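Long-range contacts in pullulanase (Klebsiella oxytoca, PDB 2YOC), which hydrolyses alpha-1,6-glucosidic linkages in pullulan and related branched glucans, and is secreted through a type 2 secretion system: residues B[183-189]-B[249-255]; B[617-621]-B[700-704]; B[528-532]-B[900-905]. All blocks are in the same frame, centred on the assembly; numbering follows the deposited sequence.

Interaction 1: residues B[183-189]-B[249-255]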
loop_
_atom_site.group_PDB
_atom_site.type_symbol
_atom_site.label_atom_id
_atom_site.label_comp_id
_atom_site.label_asym_id
_atom_site.label_seq_id
_atom_site.Cartn_x
_atom_site.Cartn_y
_atom_site.Cartn_z
ATOM N N LYS B 183 21.680 9.048 -45.949
ATOM C CA LYS B 183 22.156 10.014 -46.946
ATOM C C LYS B 183 23.110 9.354 -47.945
ATOM O O LYS B 183 23.889 8.487 -47.529
ATOM C CB LYS B 183 22.758 11.260 -46.281
ATOM C CG LYS B 183 21.851 11.906 -45.227
ATOM C CD LYS B 183 20.486 12.287 -45.788
ATOM C CE LYS B 183 19.595 12.986 -44.802
ATOM N NZ LYS B 183 20.175 14.268 -44.319
ATOM N N PRO B 184 22.995 9.679 -49.271
ATOM C CA PRO B 184 23.859 9.021 -50.285
ATOM C C PRO B 184 25.363 9.317 -50.147
ATOM O O PRO B 184 26.185 8.395 -50.263
ATOM C CB PRO B 184 23.276 9.497 -51.625
ATOM C CG PRO B 184 22.573 10.744 -51.324
ATOM C CD PRO B 184 22.090 10.667 -49.903
ATOM N N ILE B 185 25.716 10.588 -49.853
ATOM C CA ILE B 185 27.101 10.993 -49.617
ATOM C C ILE B 185 27.320 11.331 -48.117
ATOM O O ILE B 185 26.660 12.232 -47.577
ATOM C CB ILE B 185 27.566 12.133 -50.580
ATOM C CG1 ILE B 185 27.602 11.686 -52.069
ATOM C CG2 ILE B 185 28.906 12.726 -50.131
ATOM C CD1 ILE B 185 28.597 10.465 -52.424
ATOM N N VAL B 186 28.230 10.570 -47.453
ATOM C CA VAL B 186 28.610 10.781 -46.043
ATOM C C VAL B 186 30.129 10.813 -45.982
ATOM O O VAL B 186 30.792 9.823 -46.317
ATOM C CB VAL B 186 27.956 9.783 -45.027
ATOM C CG1 VAL B 186 28.540 9.951 -43.631
ATOM C CG2 VAL B 186 26.440 9.957 -44.977
ATOM N N ARG B 187 30.682 11.973 -45.601
ATOM C CA ARG B 187 32.140 12.133 -45.571
ATOM C C ARG B 187 32.700 12.825 -44.347
ATOM O O ARG B 187 32.032 13.670 -43.739
ATOM C CB ARG B 187 32.605 12.922 -46.795
ATOM C CG ARG B 187 32.558 12.159 -48.093
ATOM C CD ARG B 187 32.502 13.150 -49.237
ATOM N NE ARG B 187 32.409 12.486 -50.533
ATOM C CZ ARG B 187 32.484 13.117 -51.699
ATOM N NH1 ARG B 187 32.674 14.434 -51.742
ATOM N NH2 ARG B 187 32.364 12.440 -52.834
ATOM N N LEU B 188 33.975 12.536 -44.049
ATOM C CA LEU B 188 34.675 13.230 -42.984
ATOM C C LEU B 188 35.744 14.162 -43.579
ATOM O O LEU B 188 36.855 13.730 -43.871
ATOM C CB LEU B 188 35.237 12.276 -41.912
ATOM C CG LEU B 188 35.897 12.920 -40.690
ATOM C CD1 LEU B 188 34.924 13.786 -39.929
ATOM C CD2 LEU B 188 36.477 11.861 -39.784
ATOM N N TYR B 189 35.372 15.432 -43.796
ATOM C CA TYR B 189 36.267 16.467 -44.306
ATOM C C TYR B 189 37.172 16.931 -43.173
ATOM O O TYR B 189 36.756 16.911 -42.009
ATOM C CB TYR B 189 35.461 17.653 -44.887
ATOM C CG TYR B 189 34.895 17.377 -46.269
ATOM C CD1 TYR B 189 33.778 16.556 -46.439
ATOM C CD2 TYR B 189 35.493 17.912 -47.409
ATOM C CE1 TYR B 189 33.273 16.275 -47.710
ATOM C CE2 TYR B 189 34.995 17.643 -48.683
ATOM C CZ TYR B 189 33.888 16.816 -48.831
ATOM O OH TYR B 189 33.399 16.557 -50.093
ATOM N N THR B 249 37.907 18.696 -38.164
ATOM C CA THR B 249 37.182 17.640 -38.857
ATOM C C THR B 249 35.725 18.099 -38.905
ATOM O O THR B 249 35.225 18.712 -37.954
ATOM C CB THR B 249 37.283 16.261 -38.191
ATOM O OG1 THR B 249 36.769 16.340 -36.864
ATOM C CG2 THR B 249 38.676 15.682 -38.231
ATOM N N VAL B 250 35.052 17.824 -40.011
ATOM C CA VAL B 250 33.663 18.225 -40.189
ATOM C C VAL B 250 32.940 17.066 -40.882
ATOM O O VAL B 250 33.443 16.553 -41.898
ATOM C CB VAL B 250 33.569 19.554 -40.997
ATOM C CG1 VAL B 250 32.183 19.766 -41.578
ATOM C CG2 VAL B 250 33.977 20.752 -40.152
ATOM N N ALA B 251 31.772 16.652 -40.334
ATOM C CA ALA B 251 30.984 15.597 -40.952
ATOM C C ALA B 251 30.051 16.196 -42.007
ATOM O O ALA B 251 29.302 17.141 -41.721
ATOM C CB ALA B 251 30.200 14.856 -39.906
ATOM N N ILE B 252 30.166 15.705 -43.253
ATOM C CA ILE B 252 29.361 16.223 -44.354
ATOM C C ILE B 252 28.444 15.186 -44.990
ATOM O O ILE B 252 28.885 14.082 -45.353
ATOM C CB ILE B 252 30.151 17.096 -45.384
ATOM C CG1 ILE B 252 30.868 18.247 -44.660
ATOM C CG2 ILE B 252 29.197 17.649 -46.449
ATOM C CD1 ILE B 252 31.616 19.254 -45.491
ATOM N N ALA B 253 27.149 15.569 -45.108
ATOM C CA ALA B 253 26.081 14.807 -45.755
ATOM C C ALA B 253 25.625 15.572 -47.017
ATOM O O ALA B 253 25.298 16.774 -46.964
ATOM C CB ALA B 253 24.916 14.566 -44.795
ATOM N N ALA B 254 25.666 14.870 -48.163
ATOM C CA ALA B 254 25.301 15.419 -49.460
ATOM C C ALA B 254 24.432 14.476 -50.282
ATOM O O ALA B 254 24.399 13.253 -50.049
ATOM C CB ALA B 254 26.551 15.791 -50.241
ATOM N N ALA B 255 23.731 15.091 -51.272
ATOM C CA ALA B 255 22.849 14.484 -52.273
ATOM C C ALA B 255 23.656 13.557 -53.184
ATOM O O ALA B 255 24.893 13.572 -53.117
ATOM C CB ALA B 255 22.239 15.596 -53.116
#

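Interaction 2: residues B[617-621]-B[700-704]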
loop_
_atom_site.group_PDB
_atom_site.type_symbol
_atom_site.label_atom_id
_atom_site.label_comp_id
_atom_site.label_asym_id
_atom_site.label_seq_id
_atom_site.Cartn_x
_atom_site.Cartn_y
_atom_site.Cartn_z
ATOM N N GLN B 617 35.414 18.532 -20.445
ATOM C CA GLN B 617 34.076 19.033 -20.176
ATOM C C GLN B 617 33.000 18.133 -20.767
ATOM O O GLN B 617 33.216 17.538 -21.836
ATOM C CB GLN B 617 33.934 20.444 -20.768
ATOM C CG GLN B 617 35.091 21.415 -20.451
ATOM C CD GLN B 617 35.161 21.853 -19.000
ATOM O OE1 GLN B 617 34.236 21.639 -18.203
ATOM N NE2 GLN B 617 36.252 22.516 -18.626
ATOM N N ARG B 618 31.822 18.068 -20.092
ATOM C CA ARG B 618 30.644 17.354 -20.594
ATOM C C ARG B 618 29.885 18.318 -21.542
ATOM O O ARG B 618 29.451 19.399 -21.127
ATOM C CB ARG B 618 29.741 16.849 -19.454
ATOM C CG ARG B 618 28.650 15.883 -19.962
ATOM C CD ARG B 618 27.775 15.254 -18.887
ATOM N NE ARG B 618 28.557 14.438 -17.969
ATOM C CZ ARG B 618 28.620 14.644 -16.657
ATOM N NH1 ARG B 618 27.911 15.616 -16.095
ATOM N NH2 ARG B 618 29.374 13.863 -15.890
ATOM N N LEU B 619 29.769 17.928 -22.820
ATOM C CA LEU B 619 29.130 18.707 -23.880
ATOM C C LEU B 619 27.769 18.165 -24.301
ATOM O O LEU B 619 27.539 16.945 -24.318
ATOM C CB LEU B 619 30.019 18.743 -25.130
ATOM C CG LEU B 619 31.500 19.006 -24.966
ATOM C CD1 LEU B 619 32.158 18.907 -26.287
ATOM C CD2 LEU B 619 31.766 20.367 -24.362
ATOM N N ASN B 620 26.886 19.087 -24.713
ATOM C CA ASN B 620 25.562 18.750 -25.228
ATOM C C ASN B 620 25.736 17.948 -26.538
ATOM O O ASN B 620 26.479 18.371 -27.428
ATOM C CB ASN B 620 24.787 20.029 -25.473
ATOM C CG ASN B 620 23.452 19.801 -26.092
ATOM O OD1 ASN B 620 23.324 19.677 -27.307
ATOM N ND2 ASN B 620 22.433 19.719 -25.262
ATOM N N GLU B 621 25.052 16.794 -26.629
ATOM C CA GLU B 621 25.057 15.805 -27.722
ATOM C C GLU B 621 24.847 16.355 -29.153
ATOM O O GLU B 621 25.234 15.686 -30.118
ATOM C CB GLU B 621 24.000 14.703 -27.450
ATOM C CG GLU B 621 24.141 13.928 -26.139
ATOM C CD GLU B 621 23.163 14.259 -25.018
ATOM O OE1 GLU B 621 22.873 15.460 -24.798
ATOM O OE2 GLU B 621 22.720 13.311 -24.328
ATOM N N GLN B 700 22.121 12.020 -15.035
ATOM C CA GLN B 700 23.132 11.552 -15.998
ATOM C C GLN B 700 23.046 10.056 -16.267
ATOM O O GLN B 700 23.947 9.489 -16.889
ATOM C CB GLN B 700 24.567 11.945 -15.584
ATOM C CG GLN B 700 24.868 13.427 -15.329
ATOM C CD GLN B 700 24.270 14.335 -16.328
ATOM O OE1 GLN B 700 24.524 14.247 -17.540
ATOM N NE2 GLN B 700 23.429 15.207 -15.823
ATOM N N SER B 701 21.968 9.420 -15.816
ATOM C CA SER B 701 21.722 7.976 -15.960
ATOM C C SER B 701 21.625 7.504 -17.405
ATOM O O SER B 701 21.837 6.318 -17.672
ATOM C CB SER B 701 20.506 7.554 -15.150
ATOM O OG SER B 701 20.632 8.041 -13.822
ATOM N N ASP B 702 21.379 8.447 -18.343
ATOM C CA ASP B 702 21.350 8.168 -19.780
ATOM C C ASP B 702 22.755 7.859 -20.256
ATOM O O ASP B 702 22.917 7.086 -21.215
ATOM C CB ASP B 702 20.761 9.349 -20.602
ATOM C CG ASP B 702 21.336 10.739 -20.336
ATOM O OD1 ASP B 702 21.428 11.133 -19.137
ATOM O OD2 ASP B 702 21.580 11.483 -21.326
ATOM N N ARG B 703 23.766 8.450 -19.560
ATOM C CA ARG B 703 25.195 8.362 -19.881
ATOM C C ARG B 703 25.993 7.283 -19.162
ATOM O O ARG B 703 26.925 6.729 -19.766
ATOM C CB ARG B 703 25.879 9.722 -19.707
ATOM C CG ARG B 703 25.350 10.766 -20.658
ATOM C CD ARG B 703 25.522 12.118 -20.043
ATOM N NE ARG B 703 25.398 13.206 -21.015
ATOM C CZ ARG B 703 26.369 13.587 -21.838
ATOM N NH1 ARG B 703 27.518 12.930 -21.869
ATOM N NH2 ARG B 703 26.194 14.624 -22.644
ATOM N N PHE B 704 25.644 7.000 -17.886
ATOM C CA PHE B 704 26.332 6.033 -17.018
ATOM C C PHE B 704 25.563 5.845 -15.679
ATOM O O PHE B 704 24.773 6.730 -15.281
ATOM C CB PHE B 704 27.746 6.554 -16.669
ATOM C CG PHE B 704 27.835 8.000 -16.187
ATOM C CD1 PHE B 704 27.456 8.351 -14.889
ATOM C CD2 PHE B 704 28.315 8.999 -17.020
ATOM C CE1 PHE B 704 27.551 9.669 -14.441
ATOM C CE2 PHE B 704 28.386 10.322 -16.575
ATOM C CZ PHE B 704 28.004 10.645 -15.288
#

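Interaction 3: residues B[528-532]-B[900-905]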
loop_
_atom_site.group_PDB
_atom_site.type_symbol
_atom_site.label_atom_id
_atom_site.label_comp_id
_atom_site.label_asym_id
_atom_site.label_seq_id
_atom_site.Cartn_x
_atom_site.Cartn_y
_atom_site.Cartn_z
ATOM N N PRO B 528 15.723 47.696 1.965
ATOM C CA PRO B 528 16.779 46.704 2.254
ATOM C C PRO B 528 18.205 47.223 1.997
ATOM O O PRO B 528 18.968 46.633 1.226
ATOM C CB PRO B 528 16.391 45.513 1.360
ATOM C CG PRO B 528 15.346 46.062 0.375
ATOM C CD PRO B 528 15.206 47.531 0.594
ATOM N N GLN B 529 18.563 48.328 2.670
ATOM C CA GLN B 529 19.853 48.998 2.497
ATOM C C GLN B 529 21.084 48.232 2.929
ATOM O O GLN B 529 22.129 48.368 2.298
ATOM C CB GLN B 529 19.850 50.463 2.987
ATOM C CG GLN B 529 19.433 50.679 4.431
ATOM C CD GLN B 529 19.498 52.132 4.846
ATOM O OE1 GLN B 529 19.509 52.439 6.036
ATOM N NE2 GLN B 529 19.535 53.069 3.893
ATOM N N VAL B 530 20.968 47.413 3.964
ATOM C CA VAL B 530 22.096 46.608 4.429
ATOM C C VAL B 530 22.558 45.646 3.326
ATOM O O VAL B 530 23.749 45.607 3.015
ATOM C CB VAL B 530 21.787 45.877 5.761
ATOM C CG1 VAL B 530 22.926 44.940 6.164
ATOM C CG2 VAL B 530 21.498 46.881 6.873
ATOM N N GLN B 531 21.616 44.929 2.704
ATOM C CA GLN B 531 21.983 44.000 1.652
ATOM C C GLN B 531 22.410 44.644 0.340
ATOM O O GLN B 531 23.207 44.055 -0.388
ATOM C CB GLN B 531 20.955 42.862 1.479
ATOM C CG GLN B 531 19.595 43.275 0.946
ATOM C CD GLN B 531 19.647 43.492 -0.538
ATOM O OE1 GLN B 531 20.327 42.770 -1.284
ATOM N NE2 GLN B 531 19.014 44.562 -0.977
ATOM N N ALA B 532 21.887 45.835 0.035
ATOM C CA ALA B 532 22.239 46.554 -1.191
ATOM C C ALA B 532 23.743 46.904 -1.230
ATOM O O ALA B 532 24.392 46.676 -2.255
ATOM C CB ALA B 532 21.396 47.812 -1.324
ATOM N N VAL B 900 20.294 41.165 11.308
ATOM C CA VAL B 900 21.437 42.028 11.030
ATOM C C VAL B 900 21.234 42.689 9.676
ATOM O O VAL B 900 22.139 43.351 9.171
ATOM C CB VAL B 900 22.789 41.276 11.136
ATOM C CG1 VAL B 900 23.055 40.826 12.566
ATOM C CG2 VAL B 900 22.870 40.092 10.162
ATOM N N GLY B 901 20.039 42.502 9.117
ATOM C CA GLY B 901 19.638 43.054 7.829
ATOM C C GLY B 901 18.777 42.117 7.010
ATOM O O GLY B 901 18.681 40.925 7.313
HETATM N N MSE B 902 18.141 42.651 5.966
HETATM C CA MSE B 902 17.338 41.826 5.075
HETATM C C MSE B 902 18.314 41.032 4.206
HETATM O O MSE B 902 19.302 41.610 3.765
HETATM C CB MSE B 902 16.399 42.680 4.187
HETATM C CG MSE B 902 15.251 43.359 4.936
HETATM SE SE MSE B 902 14.202 42.221 6.151
HETATM C CE MSE B 902 13.057 41.306 4.879
ATOM N N PRO B 903 18.114 39.716 3.979
ATOM C CA PRO B 903 19.073 38.957 3.145
ATOM C C PRO B 903 19.020 39.340 1.656
ATOM O O PRO B 903 18.180 40.166 1.275
ATOM C CB PRO B 903 18.668 37.509 3.392
ATOM C CG PRO B 903 17.229 37.562 3.728
ATOM C CD PRO B 903 16.996 38.862 4.435
ATOM N N ARG B 904 19.911 38.757 0.811
ATOM C CA ARG B 904 19.966 39.076 -0.623
ATOM C C ARG B 904 18.637 38.989 -1.400
ATOM O O ARG B 904 18.061 37.904 -1.521
ATOM C CB ARG B 904 21.089 38.294 -1.332
ATOM C CG ARG B 904 22.412 38.992 -1.413
ATOM C CD ARG B 904 22.760 39.234 -2.871
ATOM N NE ARG B 904 24.190 39.415 -3.106
ATOM C CZ ARG B 904 24.749 39.460 -4.312
ATOM N NH1 ARG B 904 23.997 39.351 -5.405
ATOM N NH2 ARG B 904 26.056 39.644 -4.439
ATOM N N ILE B 905 18.163 40.157 -1.910
ATOM C CA ILE B 905 16.935 40.360 -2.713
ATOM C C ILE B 905 16.802 39.372 -3.842
ATOM O O ILE B 905 15.706 38.871 -4.100
ATOM C CB ILE B 905 16.796 41.776 -3.335
ATOM C CG1 ILE B 905 18.134 42.569 -3.472
ATOM C CG2 ILE B 905 15.699 42.566 -2.658
ATOM C CD1 ILE B 905 19.492 41.861 -4.183
#

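Interaction 1: residues B[183-189]-B[249-255]
Tyr189 CG and Ile252 CG1 both stand anti to the carbonyl carbon, beside the backbone N (chi1 -78° and -55°), which brings the tyrosine ring and the isoleucine chain together on one face of an antiparallel strand pair in the N2 domain, a member of the E-set clan. The chains cross at about a right angle. Ile252 CD1 reaches Tyr189 CD1 at 3.6 Å and approaches the ring obliquely, while Ile252 CB is 3.8 Å from Tyr189 CD1.

Three hydrogen-bonded pairs, Ile185 with Ala254, Arg187 with Ile252 and Tyr189 with Val250, hold the backbones with six N-H...O bonds. The middle pair is closed by Arg187 N to Ile252 O and Ile252 N to Arg187 O, both 2.8 Å, the second almost straight at 178°. On the Tyr189 face, Ala254 CB packs at 3.8 Å from Ile185 CB, and Val23 of strand 23-24 touches Arg187, Tyr189, Ile252 and Ala254. On the other face Leu188 leans across to Thr249, its CD1 3.8 Å from Thr249 CB.

Arg187 is extended from CG to NE, its end leads away from strand 249-254, and its guanidinium is held by several partners. Tyr208 makes a cation-pi contact with it, Val21 O accepts from NH2, and Ile185 CG2 sits over one guanidinium face, toward the rim. In the plane of that group, Arg187 NH1 donates to Tyr189 OH at 2.8 Å.

Interaction 2: residues B[617-621]-B[700-704]
Arg618 and Arg703 cross obliquely between two loops of the (beta/alpha)8 barrel: the long connection after strand 586-591 supplies residues 617-621, and the loop after strand 690-693 supplies residues 700-704. Both follow the C-terminal ends of barrel strands, the end that carries the active site in this barrel family. The guanidinium planes are turned 55° apart, and the two groups do not stack. Instead the aliphatic part of Arg618 lies over the face of the Arg703 group, with Arg618 CD above its centre and 3.7 Å from Arg703 CZ. Arg618 can do this because its chain runs straight through CD and then bends at chi3 (-62°), which turns its own guanidinium aside.

The guanidinium of Arg618 and the amide of Gln700 have planes 14° apart, but it is Gln700 CG, not the amide, that lies over the guanidinium face, toward the rim, 3.8 Å from Arg618 NH1. The amide nitrogen is held by Ser698 O. Phe704 comes from the opposite direction and presents its ring edge, with CZ 3.5 Å from Arg618 NH2.

Glu638 makes a salt bridge to Arg618 NE and a long, weak ion pair with Arg703 NH1. Tyr669 O takes a hydrogen bond from Arg618 NH2. Glu621 OE1 and Arg703 NH2 are 4.0 Å apart, beyond a salt bridge. Glu621 OE2 and Asp702 OD2 lie 3.7 Å apart, and a calcium ion about 3 Å from the Asp702 side chain probably eases their repulsion. Leu619 O lies at the edge of the Arg703 guanidinium, near its plane, and takes a weak hydrogen bond from Arg703 NH2, 3.2 Å long.

Interaction 3: residues B[528-532]-B[900-905]
Apolar packing comes first, with Pro528 and Met902, a selenomethionine in this model, meeting at their CB atoms, 4.0 Å apart. From there Met902 bends at chi2 and chi3 and carries its selenium away from Pro528. Beside this pair, Val530 CB rests on the backbone of Gly901, 4.1 Å from its CA. Gly901 has a phi of 142°, a conformation suited to glycine, and its lack of a side chain lets helix and loop come this close.

Contacts with backbone carbonyls form a second group. Val530 sets CG1 anti to its own N and lays it 3.5 Å from Val900 O. Gln531 CB and CG touch the carbonyl oxygens of Met902 and Pro903, with Gln531 CG 3.4 Å from Pro903 O.

Gln531 is also the main polar side chain of the contact. CG stands between the backbone N and the carbonyl carbon (chi1 68°), and a second bend at chi2 folds the amide back toward its own helix start. Its NE2 gives a weak hydrogen bond to Pro528 O at 3.0 Å. The amide's other end, OE1, accepts a long, weak but nearly straight bond from Ile905 N, 3.5 Å away, at the first residue of helix 905-908. Ile905 crosses the glutamine at about a right angle.

The contact joins the start of helix 529-537, in the Ins domain, to the loop leading into helix 905-908, in the pullulanase-type C-terminal region. Leu516 and Leu519 of helix 512-520 back Val530, while Tyr912 of helix 912-919 packs on Gln531, Met902 and Ile905.

Overall arrangement
The three contacts lie in different parts of the chain and share no secondary-structure element. Interaction 1 joins neighbouring strands within one domain, is mostly buried and depends on regular backbone bonding. Interaction 2, only partly buried, links two barrel loops mainly through charged and planar side chains, with a calcium ion beside it and only one weak bond across. Interaction 3 lies on the opposite side of the chain's centre from interaction 2, their centres 39 Å apart; it is also largely buried, but seats a helix start on a loop by apolar packing and a glutamine. Interaction 2 falls inside the span that interaction 3 closes, and interaction 1 precedes both.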